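Local coordinates for adhesion and penetration protein autotransporter (Haemophilus influenzae, PDB 3SYJ) that promotes adherence and invasion by binding directly to a host cell structure, mediates bacterial aggregation through self-association, and is probably a serine protease, at residues Thr594-Asn599 against Ile616-Asp621. Residues are numbered along the deposited sequence; the frame is centred on the assembly and turned at random.
Sequences TPHAYN and IVWDHD
Thr594 and His596 meet Asp621 at the base of a loop excursion from the beta-solenoid of the passenger domain, where the chain leaves strand 586-593 and returns to strand 622-629. Thr594 N bonds to Asp621 O (2.9 Å). Thr594 OG1 gives its proton to Asp621 OD1 at 2.7 Å, approaching from above the carboxylate plane. The other oxygen, Asp621 OD2, accepts a hydrogen bond from His596 NE2 at 2.8 Å. These two side chains meet tip to tip, and OD2 lies close to the imidazole plane. CG of Asp621 stands anti to its backbone N (chi1 178°), which carries it out toward Thr594 and His596. His596 NE2 sits over one face of the Trp618 six-membered ring, toward its rim, 3.2 Å from CE3; the rings are oblique, planes at 36°. Further along, Ile616 CG2 packs on His596 CB at 3.6 Å, while Ile616 CD1 reaches Asn599 CB. Two waters bridge the backbones: one joins Thr594 O to Ile616 O, the other His596 O to Ile616 N. His596 ND1 bonds to Asp14 of helix 9-17, tying the loop to the N-terminal protease region. Both imidazole nitrogens thus face carboxylates, which would probably favour a protonated, positively charged His596 and fix its ring rotation.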
# COMPACT_ATOMS: atom_id res chain seq x y z
N THR A 594 -37.66 11.91 -17.64
CA THR A 594 -37.75 11.86 -19.10
C THR A 594 -38.88 12.80 -19.50
O THR A 594 -39.93 12.80 -18.87
CB THR A 594 -38.08 10.44 -19.59
OG1 THR A 594 -37.06 9.54 -19.14
CG2 THR A 594 -38.18 10.39 -21.11
N PRO A 595 -38.66 13.62 -20.54
CA PRO A 595 -39.73 14.51 -21.02
C PRO A 595 -40.93 13.75 -21.57
O PRO A 595 -40.75 12.71 -22.21
CB PRO A 595 -39.05 15.28 -22.16
CG PRO A 595 -37.59 15.20 -21.86
CD PRO A 595 -37.37 13.88 -21.20
N HIS A 596 -42.13 14.26 -21.34
CA HIS A 596 -43.33 13.70 -21.96
C HIS A 596 -44.25 14.83 -22.42
O HIS A 596 -44.32 15.88 -21.78
CB HIS A 596 -44.08 12.77 -21.00
CG HIS A 596 -43.42 11.45 -20.77
ND1 HIS A 596 -43.36 10.47 -21.74
CD2 HIS A 596 -42.79 10.94 -19.68
CE1 HIS A 596 -42.72 9.42 -21.26
NE2 HIS A 596 -42.36 9.68 -20.01
N ALA A 597 -44.96 14.61 -23.52
CA ALA A 597 -45.88 15.61 -24.05
C ALA A 597 -46.93 16.02 -23.01
O ALA A 597 -47.52 15.17 -22.33
CB ALA A 597 -46.54 15.11 -25.30
N TYR A 598 -47.14 17.33 -22.90
CA TYR A 598 -48.07 17.94 -21.95
C TYR A 598 -49.51 17.48 -22.22
O TYR A 598 -49.90 17.34 -23.37
CB TYR A 598 -47.97 19.46 -22.09
CG TYR A 598 -48.79 20.30 -21.13
CD1 TYR A 598 -48.28 20.70 -19.90
CD2 TYR A 598 -50.07 20.73 -21.47
CE1 TYR A 598 -49.01 21.48 -19.03
CE2 TYR A 598 -50.82 21.52 -20.60
CZ TYR A 598 -50.28 21.90 -19.37
OH TYR A 598 -51.00 22.68 -18.49
N ASN A 599 -50.29 17.27 -21.16
CA ASN A 599 -51.68 16.84 -21.33
C ASN A 599 -52.66 18.00 -21.34
O ASN A 599 -52.98 18.57 -20.30
CB ASN A 599 -52.07 15.84 -20.24
CG ASN A 599 -53.54 15.43 -20.31
OD1 ASN A 599 -54.19 15.58 -21.35
ND2 ASN A 599 -54.08 14.94 -19.21
N ILE A 616 -46.90 15.94 -17.75
CA ILE A 616 -46.77 14.51 -17.62
C ILE A 616 -45.37 14.13 -17.17
O ILE A 616 -44.41 14.23 -17.93
CB ILE A 616 -47.13 13.82 -18.94
CG1 ILE A 616 -48.59 14.13 -19.29
CG2 ILE A 616 -46.90 12.33 -18.86
CD1 ILE A 616 -49.56 13.71 -18.19
N VAL A 617 -45.24 13.69 -15.92
CA VAL A 617 -43.95 13.30 -15.38
C VAL A 617 -44.07 11.94 -14.70
O VAL A 617 -44.87 11.78 -13.79
CB VAL A 617 -43.47 14.31 -14.35
CG1 VAL A 617 -42.22 13.82 -13.66
CG2 VAL A 617 -43.24 15.66 -15.02
N TRP A 618 -43.28 10.95 -15.15
CA TRP A 618 -43.32 9.61 -14.55
C TRP A 618 -42.17 9.39 -13.58
O TRP A 618 -41.00 9.48 -13.96
CB TRP A 618 -43.31 8.50 -15.61
CG TRP A 618 -44.43 8.58 -16.62
CD1 TRP A 618 -45.60 9.27 -16.49
CD2 TRP A 618 -44.48 7.94 -17.90
NE1 TRP A 618 -46.37 9.10 -17.61
CE2 TRP A 618 -45.71 8.29 -18.50
CE3 TRP A 618 -43.61 7.10 -18.60
CZ2 TRP A 618 -46.09 7.84 -19.76
CZ3 TRP A 618 -43.98 6.65 -19.87
CH2 TRP A 618 -45.21 7.03 -20.43
N ASP A 619 -42.51 9.07 -12.33
CA ASP A 619 -41.53 8.98 -11.25
C ASP A 619 -40.52 7.84 -11.43
O ASP A 619 -39.44 7.87 -10.84
CB ASP A 619 -42.27 8.84 -9.90
CG ASP A 619 -41.51 9.47 -8.74
OD1 ASP A 619 -40.65 10.35 -8.97
OD2 ASP A 619 -41.79 9.08 -7.59
N HIS A 620 -40.87 6.84 -12.23
CA HIS A 620 -39.98 5.70 -12.50
C HIS A 620 -39.23 5.86 -13.81
O HIS A 620 -38.43 5.00 -14.19
CB HIS A 620 -40.79 4.41 -12.56
CG HIS A 620 -41.68 4.32 -13.76
ND1 HIS A 620 -42.98 4.78 -13.75
CD2 HIS A 620 -41.46 3.85 -15.01
CE1 HIS A 620 -43.52 4.58 -14.95
NE2 HIS A 620 -42.61 4.02 -15.73
N ASP A 621 -39.50 6.95 -14.53
CA ASP A 621 -38.94 7.15 -15.85
C ASP A 621 -38.10 8.43 -15.87
O ASP A 621 -38.60 9.51 -16.22
CB ASP A 621 -40.07 7.21 -16.88
CG ASP A 621 -39.58 7.48 -18.29
OD1 ASP A 621 -38.38 7.31 -18.54
OD2 ASP A 621 -40.41 7.86 -19.14
O HOH W 1 -40.87 11.21 -16.66
O HOH W 2 -41.68 14.82 -18.21
O HOH W 3 -45.69 17.37 -19.86